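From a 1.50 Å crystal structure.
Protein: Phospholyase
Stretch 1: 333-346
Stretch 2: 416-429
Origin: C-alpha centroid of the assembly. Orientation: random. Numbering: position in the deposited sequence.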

# COMPACT_ATOMS: atom_id res chain seq x y z
N ASP A 333 17.60 -5.18 23.77
CA ASP A 333 16.77 -5.95 24.68
C ASP A 333 15.40 -5.31 24.94
O ASP A 333 14.83 -5.40 26.05
CB ASP A 333 17.54 -6.20 26.05
CG ASP A 333 17.12 -7.39 26.74
OD1 ASP A 333 16.46 -8.34 26.23
OD2 ASP A 333 17.57 -7.47 27.91
N LEU A 334 14.82 -4.68 23.91
CA LEU A 334 13.62 -3.86 24.14
C LEU A 334 12.37 -4.60 24.56
O LEU A 334 11.57 -4.09 25.34
CB LEU A 334 13.32 -2.93 22.92
CG LEU A 334 14.39 -1.99 22.44
CD1 LEU A 334 13.89 -1.16 21.25
CD2 LEU A 334 14.87 -1.08 23.59
N MET A 335 12.15 -5.83 24.02
CA MET A 335 10.95 -6.62 24.39
C MET A 335 10.97 -6.95 25.93
O MET A 335 9.94 -6.78 26.64
CB MET A 335 10.75 -7.87 23.49
CG MET A 335 9.55 -8.65 23.88
SD MET A 335 9.28 -10.08 22.79
CE MET A 335 8.80 -11.33 23.85
N ALA A 336 12.13 -7.52 26.40
CA ALA A 336 12.22 -7.84 27.81
C ALA A 336 12.08 -6.62 28.71
O ALA A 336 11.43 -6.67 29.79
CB ALA A 336 13.51 -8.60 28.10
N LYS A 337 12.68 -5.50 28.27
CA LYS A 337 12.59 -4.24 29.05
C LYS A 337 11.13 -3.80 29.12
O LYS A 337 10.66 -3.31 30.16
CB LYS A 337 13.47 -3.15 28.43
CG LYS A 337 15.01 -3.31 28.64
CD LYS A 337 15.81 -2.29 27.87
CE LYS A 337 17.31 -2.45 28.16
NZ LYS A 337 18.07 -1.61 27.18
N ALA A 338 10.37 -3.91 28.00
CA ALA A 338 8.94 -3.50 27.98
C ALA A 338 8.11 -4.42 28.95
O ALA A 338 7.14 -3.96 29.57
CB ALA A 338 8.38 -3.60 26.54
N ASP A 339 8.43 -5.73 29.03
CA ASP A 339 7.74 -6.61 29.94
C ASP A 339 7.94 -6.14 31.41
O ASP A 339 6.95 -5.97 32.17
CB ASP A 339 8.28 -8.04 29.80
CG ASP A 339 7.49 -9.05 30.51
OD1 ASP A 339 6.25 -9.24 30.38
OD2 ASP A 339 8.15 -9.78 31.33
N GLN A 340 9.20 -5.87 31.80
CA GLN A 340 9.49 -5.45 33.17
C GLN A 340 8.89 -4.06 33.49
O GLN A 340 8.29 -3.86 34.56
CB GLN A 340 11.00 -5.47 33.38
CG GLN A 340 11.40 -5.03 34.79
N LEU A 341 9.04 -3.14 32.55
CA LEU A 341 8.54 -1.77 32.71
C LEU A 341 7.01 -1.76 32.74
O LEU A 341 6.40 -1.04 33.58
CB LEU A 341 9.11 -0.80 31.66
CG LEU A 341 8.69 0.67 31.81
CD1 LEU A 341 9.09 1.22 33.20
CD2 LEU A 341 9.36 1.54 30.76
N GLY A 342 6.37 -2.60 31.90
CA GLY A 342 4.91 -2.72 31.99
C GLY A 342 4.39 -3.16 33.34
O GLY A 342 3.32 -2.70 33.84
N LYS A 343 5.10 -4.07 33.98
CA LYS A 343 4.73 -4.53 35.33
C LYS A 343 4.74 -3.35 36.36
O LYS A 343 3.80 -3.21 37.18
CB LYS A 343 5.55 -5.72 35.81
CG LYS A 343 5.21 -6.94 35.03
CD LYS A 343 6.21 -8.04 35.27
CE LYS A 343 5.79 -9.25 34.44
NZ LYS A 343 6.89 -10.24 34.38
N TYR A 344 5.75 -2.52 36.26
CA TYR A 344 5.90 -1.35 37.13
C TYR A 344 4.81 -0.30 36.85
O TYR A 344 4.19 0.26 37.74
CB TYR A 344 7.27 -0.75 36.85
CG TYR A 344 7.50 0.59 37.53
CD1 TYR A 344 7.88 0.65 38.82
CD2 TYR A 344 7.40 1.76 36.85
CE1 TYR A 344 8.15 1.88 39.45
CE2 TYR A 344 7.67 2.99 37.42
CZ TYR A 344 8.03 3.06 38.77
OH TYR A 344 8.24 4.33 39.34
N ILE A 345 4.54 -0.04 35.55
CA ILE A 345 3.45 0.92 35.18
C ILE A 345 2.11 0.46 35.66
O ILE A 345 1.28 1.19 36.13
CB ILE A 345 3.46 1.09 33.61
CG1 ILE A 345 4.73 1.82 33.19
CG2 ILE A 345 2.22 1.84 33.11
CD1 ILE A 345 5.00 1.87 31.66
N ARG A 346 1.82 -0.87 35.53
CA ARG A 346 0.54 -1.40 36.01
C ARG A 346 0.33 -1.19 37.50
O ARG A 346 -0.75 -0.73 37.93
CB ARG A 346 0.42 -2.91 35.69
CG ARG A 346 -0.76 -3.60 36.33
CD ARG A 346 -1.22 -4.64 35.30
NE ARG A 346 -2.62 -4.62 35.42
CZ ARG A 346 -3.64 -4.29 34.61
NH1 ARG A 346 -3.76 -4.30 33.22
NH2 ARG A 346 -4.72 -4.18 35.33
N PRO A 416 7.06 5.05 21.84
CA PRO A 416 8.18 4.31 21.21
C PRO A 416 8.75 3.25 22.18
O PRO A 416 8.76 3.47 23.41
CB PRO A 416 9.19 5.41 20.84
CG PRO A 416 8.26 6.63 20.65
CD PRO A 416 7.24 6.53 21.74
N LEU A 417 9.18 2.09 21.66
CA LEU A 417 9.65 0.96 22.55
C LEU A 417 11.03 1.23 23.18
O LEU A 417 11.53 0.38 23.95
CB LEU A 417 9.61 -0.40 21.80
CG LEU A 417 8.96 -1.49 22.68
CD1 LEU A 417 7.46 -1.36 22.78
CD2 LEU A 417 9.31 -2.91 22.18
N VAL A 418 11.69 2.37 22.91
CA VAL A 418 12.87 2.84 23.61
C VAL A 418 12.53 3.68 24.86
O VAL A 418 13.43 4.16 25.55
CB VAL A 418 13.82 3.60 22.65
CG1 VAL A 418 14.44 2.72 21.64
CG2 VAL A 418 13.13 4.79 22.00
N PHE A 419 11.27 3.80 25.24
CA PHE A 419 10.81 4.52 26.45
C PHE A 419 11.17 3.67 27.66
O PHE A 419 10.93 2.44 27.75
CB PHE A 419 9.26 4.60 26.32
CG PHE A 419 8.48 5.44 27.33
CD1 PHE A 419 7.99 4.82 28.47
CD2 PHE A 419 8.09 6.75 27.05
CE1 PHE A 419 7.13 5.47 29.34
CE2 PHE A 419 7.23 7.41 27.92
CZ PHE A 419 6.74 6.76 29.03
N GLY A 420 11.84 4.33 28.61
CA GLY A 420 12.41 3.70 29.83
C GLY A 420 11.75 4.20 31.14
O GLY A 420 10.76 4.96 31.16
N ARG A 421 12.29 3.76 32.29
CA ARG A 421 11.74 4.02 33.59
C ARG A 421 11.70 5.48 33.95
O ARG A 421 10.66 5.95 34.45
CB ARG A 421 12.52 3.19 34.65
CG ARG A 421 12.16 3.51 36.12
CD ARG A 421 10.85 2.95 36.45
N GLU A 422 12.80 6.18 33.65
CA GLU A 422 12.75 7.65 33.88
C GLU A 422 11.58 8.31 33.12
O GLU A 422 10.92 9.24 33.64
CB GLU A 422 14.05 8.28 33.57
CG GLU A 422 14.13 9.75 33.96
CD GLU A 422 15.50 10.43 33.65
OE1 GLU A 422 16.46 9.82 33.01
OE2 GLU A 422 15.53 11.67 34.00
N HIS A 423 11.34 7.89 31.86
CA HIS A 423 10.25 8.48 31.10
C HIS A 423 8.88 8.12 31.65
O HIS A 423 7.93 8.92 31.69
CB HIS A 423 10.37 8.00 29.63
CG HIS A 423 11.71 8.19 29.00
ND1 HIS A 423 12.46 9.35 28.96
CD2 HIS A 423 12.44 7.27 28.31
CE1 HIS A 423 13.57 9.16 28.28
NE2 HIS A 423 13.57 7.87 27.89
N ALA A 424 8.68 6.84 32.09
CA ALA A 424 7.49 6.39 32.74
C ALA A 424 7.16 7.30 33.96
O ALA A 424 5.98 7.67 34.19
CB ALA A 424 7.56 4.93 33.18
N ASP A 425 8.22 7.58 34.77
CA ASP A 425 7.95 8.40 35.97
C ASP A 425 7.56 9.82 35.62
O ASP A 425 6.68 10.39 36.28
CB ASP A 425 9.21 8.41 36.86
CG ASP A 425 9.46 7.03 37.56
OD1 ASP A 425 8.53 6.21 37.74
OD2 ASP A 425 10.65 6.85 38.03
N ILE A 426 8.15 10.39 34.57
CA ILE A 426 7.69 11.74 34.12
C ILE A 426 6.20 11.72 33.72
O ILE A 426 5.38 12.47 34.20
CB ILE A 426 8.61 12.30 33.03
CG1 ILE A 426 10.00 12.58 33.52
CG2 ILE A 426 7.95 13.50 32.34
CD1 ILE A 426 11.09 12.70 32.44
N LEU A 427 5.87 10.76 32.82
CA LEU A 427 4.50 10.65 32.30
C LEU A 427 3.50 10.46 33.44
O LEU A 427 2.45 11.12 33.51
CB LEU A 427 4.41 9.50 31.22
CG LEU A 427 3.02 9.30 30.60
CD1 LEU A 427 3.19 8.84 29.13
CD2 LEU A 427 2.11 8.40 31.37
N LEU A 428 3.74 9.45 34.31
CA LEU A 428 2.80 9.05 35.39
C LEU A 428 2.63 10.17 36.46
O LEU A 428 1.53 10.44 36.96
CB LEU A 428 3.24 7.71 36.04
CG LEU A 428 3.09 6.46 35.08
CD1 LEU A 428 3.95 5.35 35.69
CD2 LEU A 428 1.67 6.07 34.93
N GLY A 429 3.73 10.87 36.73
CA GLY A 429 3.65 12.02 37.71
C GLY A 429 2.81 13.18 37.13
O GLY A 429 1.93 13.74 37.80
O HOH W 1 11.39 -1.37 26.06

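Residues 334-346 form one helix, which runs past a type I beta turn (Pro416 to Phe419) and then the opening of a second helix, 421-429. The turn is closed by Phe419 N donating to Pro416 O at 3.1 Å, and Gly420 occupies the N-cap position of the helix that follows. The two helix axes approach to 10.8 Å with 27° between their N-to-C directions, so the chains run roughly side by side in the same sense. CA-CA distances across the interface grow from 6.4 Å at Leu334-Leu417 to 6.7 Å at Leu341-Arg421 and 7.2 Å at Ile345-Ala424. Together the stretches bury 550 Å².

Near the turn, a water links the backbones: it donates to Leu334 O at 2.8 Å and to Leu417 O at 2.7 Å. Leu334 O also accepts from Ala338 N (2.9 Å), so the water uses capacity left over by the helical bond. Around this polar bridge the contacts are apolar. Leu334 CB lies 4.1 Å from Leu417 CD2, and Leu334 CD1 lies 3.9 Å from Val418 CG1. Ala338, one turn on, is small and points toward the other stretch; its CB comes within 4.4 Å of Leu417 CG.

Leu341 covers the junction between turn and helix. With chi1 t and chi2 p, it directs CD2 to 3.5 Å from Phe419 O and 4.2 Å from Phe419 CD1, at the edge of that ring, while CD1 reaches Ala424 CB at 4.0 Å. The branched end thus spans both segments. Gly420 C is also close, 3.6 Å from Leu341 CD2.

Further along, Ala424 points toward the first helix, and its lone methyl sits 4.2 Å from Ile345 CG1. The CA-CB bond of Ile345 points sideways, but the end of the side chain comes nearer, and CG1 also lies 4.4 Å from Leu428 CD1. Ile345, Ala424 and Leu428 are all buried, as suits aliphatic side chains without polar groups to satisfy.

Tyr344 supplies the direct hydrogen bond between the stretches at the more exposed margin. Its OH donates to Asp425 OD1 at 2.5 Å, a very short bond, with the acceptor near the ring plane. One face of the same ring receives Arg421 CD, 3.7 Å from the centroid and 25° off the normal, a CH-pi contact; the closest atoms are Tyr344 CE2 and Arg421 CD at 3.3 Å. The Arg421 side chain is not modelled beyond CD, so the evidence covers its aliphatic portion alone. Tyrosine suits this site by combining an aromatic face with a terminal hydroxyl.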